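Side-chain contacts in prephenate dehydratase (Arthrobacter aurescens, PDB 3MWB), which probably catalyses the conversion of prephenate to phenylpyruvate, with loss of water and carbon dioxide, in L-phenylalanine biosynthesis: residues P98-L102 and S103-R107; D262-A265 and G266-R269. All coordinates share one frame; numbering follows the deposited sequence. Where two conformers were deposited one is given.

Contact 1: P98-L102 and S103-R107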
ATOM      1  N   PRO A  98     -47.664 -23.022 -34.304  1.00 49.47           N
ATOM      2  CA  PRO A  98     -48.465 -24.239 -34.098  1.00 51.33           C
ATOM      3  C   PRO A  98     -48.367 -25.242 -35.259  1.00 52.93           C
ATOM      4  O   PRO A  98     -48.382 -24.850 -36.430  1.00 54.06           O
ATOM      5  CB  PRO A  98     -49.895 -23.700 -33.986  1.00 53.74           C
ATOM      6  CG  PRO A  98     -49.738 -22.330 -33.454  1.00 52.70           C
ATOM      7  CD  PRO A  98     -48.472 -21.802 -34.089  1.00 50.80           C
ATOM      8  N   GLY A  99     -48.271 -26.528 -34.923  1.00 53.34           N
ATOM      9  CA  GLY A  99     -48.193 -27.591 -35.928  1.00 54.84           C
ATOM     10  C   GLY A  99     -46.768 -28.006 -36.246  1.00 53.03           C
ATOM     11  O   GLY A  99     -46.534 -29.110 -36.733  1.00 53.75           O
ATOM     12  N   VAL A 100     -45.816 -27.114 -35.971  1.00 50.44           N
ATOM     13  CA  VAL A 100     -44.399 -27.393 -36.195  1.00 49.04           C
ATOM     14  C   VAL A 100     -43.847 -28.240 -35.040  1.00 47.99           C
ATOM     15  O   VAL A 100     -44.026 -27.905 -33.864  1.00 47.02           O
ATOM     16  CB  VAL A 100     -43.567 -26.087 -36.406  1.00 47.13           C
ATOM     17  CG1 VAL A 100     -42.117 -26.410 -36.762  1.00 45.36           C
ATOM     18  CG2 VAL A 100     -44.194 -25.221 -37.512  1.00 48.84           C
ATOM     19  N   GLU A 101     -43.199 -29.349 -35.386  1.00 48.71           N
ATOM     20  CA  GLU A 101     -42.635 -30.263 -34.394  1.00 47.98           C
ATOM     21  C   GLU A 101     -41.115 -30.251 -34.486  1.00 46.35           C
ATOM     22  O   GLU A 101     -40.562 -29.673 -35.415  1.00 46.23           O
ATOM     23  CB  GLU A 101     -43.176 -31.684 -34.615  1.00 50.38           C
ATOM     24  CG  GLU A 101     -44.693 -31.775 -34.791  1.00 53.57           C
ATOM     25  CD  GLU A 101     -45.471 -31.715 -33.480  1.00 54.89           C
ATOM     26  OE1 GLU A 101     -44.980 -31.111 -32.499  1.00 53.65           O
ATOM     27  OE2 GLU A 101     -46.592 -32.276 -33.435  1.00 58.13           O
ATOM     28  N   LEU A 102     -40.446 -30.891 -33.528  1.00 45.51           N
ATOM     29  CA  LEU A 102     -38.976 -30.982 -33.503  1.00 44.66           C
ATOM     30  C   LEU A 102     -38.348 -31.416 -34.834  1.00 45.80           C
ATOM     31  O   LEU A 102     -37.405 -30.789 -35.311  1.00 44.75           O
ATOM     32  CB  LEU A 102     -38.516 -31.909 -32.369  1.00 44.91           C
ATOM     33  CG  LEU A 102     -38.101 -31.299 -31.027  1.00 44.71           C
ATOM     34  CD1 LEU A 102     -39.243 -30.546 -30.335  1.00 45.94           C
ATOM     35  CD2 LEU A 102     -37.544 -32.389 -30.104  1.00 46.78           C
ATOM     36  N   SER A 103     -38.885 -32.479 -35.427  1.00 47.85           N
ATOM     37  CA  SER A 103     -38.418 -32.978 -36.728  1.00 49.66           C
ATOM     38  C   SER A 103     -38.499 -31.948 -37.865  1.00 50.13           C
ATOM     39  O   SER A 103     -37.790 -32.076 -38.865  1.00 51.45           O
ATOM     40  CB  SER A 103     -39.175 -34.249 -37.116  1.00 52.07           C
ATOM     41  OG  SER A 103     -40.569 -34.079 -36.943  1.00 52.23           O
ATOM     42  N   ASP A 104     -39.344 -30.931 -37.707  1.00 49.12           N
ATOM     43  CA  ASP A 104     -39.523 -29.893 -38.737  1.00 49.78           C
ATOM     44  C   ASP A 104     -38.525 -28.733 -38.687  1.00 47.86           C
ATOM     45  O   ASP A 104     -38.587 -27.841 -39.533  1.00 48.62           O
ATOM     46  CB  ASP A 104     -40.939 -29.319 -38.684  1.00 50.20           C
ATOM     47  CG  ASP A 104     -42.003 -30.359 -38.915  1.00 53.49           C
ATOM     48  OD1 ASP A 104     -41.862 -31.173 -39.858  1.00 55.08           O
ATOM     49  OD2 ASP A 104     -42.994 -30.352 -38.154  1.00 55.00           O
ATOM     50  N   ILE A 105     -37.613 -28.737 -37.710  1.00 45.71           N
ATOM     51  CA  ILE A 105     -36.700 -27.604 -37.490  1.00 43.37           C
ATOM     52  C   ILE A 105     -35.314 -27.809 -38.110  1.00 44.06           C
ATOM     53  O   ILE A 105     -34.569 -28.722 -37.719  1.00 44.82           O
ATOM     54  CB  ILE A 105     -36.545 -27.297 -35.988  1.00 41.44           C
ATOM     55  CG1 ILE A 105     -37.895 -26.902 -35.381  1.00 40.71           C
ATOM     56  CG2 ILE A 105     -35.478 -26.201 -35.765  1.00 39.19           C
ATOM     57  CD1 ILE A 105     -37.912 -26.905 -33.861  1.00 40.53           C
ATOM     58  N   LYS A 106     -34.977 -26.971 -39.089  1.00 44.24           N
ATOM     59  CA  LYS A 106     -33.641 -26.979 -39.683  1.00 44.59           C
ATOM     60  C   LYS A 106     -32.853 -25.734 -39.287  1.00 42.60           C
ATOM     61  O   LYS A 106     -31.620 -25.759 -39.249  1.00 42.36           O
ATOM     62  CB  LYS A 106     -33.714 -27.126 -41.212  1.00 47.91           C
ATOM     63  N   ARG A 107     -33.570 -24.661 -38.953  1.00 41.08           N
ATOM     64  CA  ARG A 107     -32.954 -23.382 -38.614  1.00 39.39           C
ATOM     65  C   ARG A 107     -33.563 -22.736 -37.353  1.00 37.07           C
ATOM     66  O   ARG A 107     -34.784 -22.663 -37.218  1.00 36.86           O
ATOM     67  CB  ARG A 107     -33.040 -22.428 -39.817  1.00 40.97           C
TER
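D104 N donates to E101 O (2.9 Å) and I105 N to L102 O (3.2 Å), two successive bonds from residue i+3 to residue i that wind this short 3-10 turn; in both, the donor stands more than 50° above the plane of the carbonyl. The carboxylate of D104 in turn accepts from the backbone N-H of E101. With its CG anti to the carbonyl carbon (chi1 -60°), OD2 is brought to E101 N at 3.0 Å in a nearly straight bond of 168°, received on the anti side of the carboxylate. E101 thus donates to the residue from which it also accepts. The turn lies in the loop between strands 93-96 and 107-110, both in one mixed sheet of the PBP-like dehydratase region. V100 approaches by its CG1 branch, which meets D104 CB at 3.7 Å. Across the turn, I105 CG1 lies 3.8 Å from E101 O, and the buried side chain also packs on L170 of strand 168-171. With an alanine here, CG1 and CD1 would be missing, which is likely to open a gap between the turn and L170. E101 and D104 run side by side, yet E101 OE1 stays 6.0 Å from D104 OD2, which is likely to limit the repulsion of like charges.

Contact 2: D262-A265 and G266-R269; sequences DALA and GLHR
R269 folds back along helix 258-270 of the ACT domain and lays its guanidinium over the preceding turn at A265 and G266. G266 CA sits 3.5 Å above one face of the guanidinium, offset toward the rim, while R269 NH1 approaches A265 CB at 3.6 Å. A bend at chi3 (-53°) turns the chain back; the methylene CG, earlier in the chain, rests 3.4 Å from A265 O. F299 of the second subunit makes a cation-pi contact with the arginine.

The two leucines turn to the interior of the domain: both pack on V204 of strand 200-207, and L267 also on I219 and F223 of helix 215-224. L264 CD2 and L267 CD1 stand 4.4 Å apart, a loose mutual contact. L267 CG passes 3.5 Å from A263 O, the same oxygen that receives L267 N in the carbonyl plane. H268, its CG anti to the backbone N (chi1 -176°), carries its imidazole away from the preceding turn toward W305 of the second subunit, the two ring planes about 30° apart. D262 directs OD2 into a salt bridge with R226. Its carbonyl takes G266 N in the regular i+4 pattern, and water 1, lying at the guanidinium edge, accepts from R269 NH2 (2.9 Å) and donates to D262 O (3.0 Å).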
ATOM      1  N   ASP A 262     -16.654   8.748   4.098  1.00 21.98           N
ATOM      2  CA  ASP A 262     -15.233   9.040   4.203  1.00 23.44           C
ATOM      3  C   ASP A 262     -14.466   8.593   2.955  1.00 21.74           C
ATOM      4  O   ASP A 262     -13.675   9.363   2.412  1.00 22.01           O
ATOM      5  CB  ASP A 262     -14.634   8.431   5.471  1.00 25.30           C
ATOM      6  CG  ASP A 262     -13.447   9.219   5.980  1.00 29.31           C
ATOM      7  OD1 ASP A 262     -13.632  10.426   6.286  1.00 29.94           O
ATOM      8  OD2 ASP A 262     -12.337   8.631   6.087  1.00 30.28           O
ATOM      9  N   ALA A 263     -14.727   7.370   2.490  1.00 21.12           N
ATOM     10  CA  ALA A 263     -14.141   6.854   1.243  1.00 19.91           C
ATOM     11  C   ALA A 263     -14.486   7.724   0.044  1.00 18.94           C
ATOM     12  O   ALA A 263     -13.613   8.019  -0.752  1.00 18.45           O
ATOM     13  CB  ALA A 263     -14.568   5.400   0.987  1.00 20.07           C
ATOM     14  N   LEU A 264     -15.757   8.128  -0.074  1.00 17.89           N
ATOM     15  CA  LEU A 264     -16.185   9.013  -1.147  1.00 17.64           C
ATOM     16  C   LEU A 264     -15.369  10.317  -1.144  1.00 17.69           C
ATOM     17  O   LEU A 264     -14.984  10.805  -2.209  1.00 17.59           O
ATOM     18  CB  LEU A 264     -17.704   9.312  -1.076  1.00 17.25           C
ATOM     19  CG  LEU A 264     -18.639   8.109  -1.355  1.00 18.07           C
ATOM     20  CD1 LEU A 264     -20.097   8.423  -0.942  1.00 20.52           C
ATOM     21  CD2 LEU A 264     -18.562   7.625  -2.835  1.00 17.32           C
ATOM     22  N   ALA A 265     -15.126  10.878   0.032  1.00 17.56           N
ATOM     23  CA  ALA A 265     -14.304  12.099   0.123  1.00 19.34           C
ATOM     24  C   ALA A 265     -12.882  11.847  -0.366  1.00 20.10           C
ATOM     25  O   ALA A 265     -12.311  12.679  -1.082  1.00 21.86           O
ATOM     26  CB  ALA A 265     -14.301  12.662   1.530  1.00 19.37           C
ATOM     27  N   GLY A 266     -12.332  10.698  -0.007  1.00 20.08           N
ATOM     28  CA  GLY A 266     -10.963  10.307  -0.440  1.00 21.70           C
ATOM     29  C   GLY A 266     -10.862  10.201  -1.949  1.00 21.63           C
ATOM     30  O   GLY A 266      -9.850  10.586  -2.549  1.00 22.80           O
ATOM     31  N   LEU A 267     -11.927   9.671  -2.554  1.00 21.62           N
ATOM     32  CA  LEU A 267     -12.020   9.493  -4.005  1.00 21.31           C
ATOM     33  C   LEU A 267     -12.056  10.843  -4.699  1.00 21.35           C
ATOM     34  O   LEU A 267     -11.372  11.041  -5.680  1.00 21.65           O
ATOM     35  CB  LEU A 267     -13.275   8.674  -4.377  1.00 20.71           C
ATOM     36  CG  LEU A 267     -13.294   7.174  -4.085  1.00 20.79           C
ATOM     37  CD1 LEU A 267     -14.638   6.591  -4.476  1.00 23.58           C
ATOM     38  CD2 LEU A 267     -12.174   6.438  -4.816  1.00 17.68           C
ATOM     39  N   HIS A 268     -12.875  11.757  -4.190  1.00 21.12           N
ATOM     40  CA  HIS A 268     -13.005  13.088  -4.769  1.00 21.64           C
ATOM     41  C   HIS A 268     -11.657  13.834  -4.712  1.00 22.73           C
ATOM     42  O   HIS A 268     -11.272  14.499  -5.686  1.00 23.14           O
ATOM     43  CB  HIS A 268     -14.114  13.871  -4.060  1.00 20.46           C
ATOM     44  CG  HIS A 268     -14.382  15.216  -4.653  1.00 24.06           C
ATOM     45  ND1 HIS A 268     -15.478  15.472  -5.454  1.00 24.63           N
ATOM     46  CD2 HIS A 268     -13.729  16.394  -4.524  1.00 21.65           C
ATOM     47  CE1 HIS A 268     -15.469  16.739  -5.820  1.00 23.62           C
ATOM     48  NE2 HIS A 268     -14.420  17.323  -5.267  1.00 26.63           N
ATOM     49  N   ARG A 269     -10.937  13.712  -3.591  1.00 22.47           N
ATOM     50  CA  ARG A 269      -9.632  14.365  -3.471  0.50 23.36           C
ATOM     51  C   ARG A 269      -8.671  13.912  -4.582  1.00 24.36           C
ATOM     52  O   ARG A 269      -8.020  14.750  -5.206  1.00 25.99           O
ATOM     53  CB  ARG A 269      -9.041  14.202  -2.056  0.50 23.10           C
ATOM     54  CG  ARG A 269      -9.818  14.997  -0.989  0.50 21.34           C
ATOM     55  CD  ARG A 269      -9.176  14.995   0.404  0.50 19.33           C
ATOM     56  NE  ARG A 269      -8.859  13.666   0.944  0.50 18.94           N
ATOM     57  CZ  ARG A 269      -9.653  12.957   1.740  0.50 18.76           C
ATOM     58  NH1 ARG A 269     -10.858  13.417   2.081  0.50 16.80           N
ATOM     59  NH2 ARG A 269      -9.244  11.780   2.200  0.50 16.69           N
TER
HETATM   60  O   HOH W   1     -11.617  11.101   3.684  1.00 34.28           O

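In the fold
Contact 1 comes first along the chain and contact 2 well after it, the first in the dehydratase region, the second in the ACT domain, on opposite sides of the chain's centre. Their centres are 59 Å apart and their nearest atoms about 48 Å, so neither touches the other, and they share no sheet. Residues 98-107 belong to a surface loop, where the side chain of V100 is about 10 Å from that of L167, a residue of a magnesium site that is empty in this chain. Residues 262-269 lie on a helix against the antiparallel ACT sheet, where the A263 side chain is about 11 Å from a bound phenylalanine. Contact 2 also meets the second subunit, whereas contact 1 touches no other chain of the assembly.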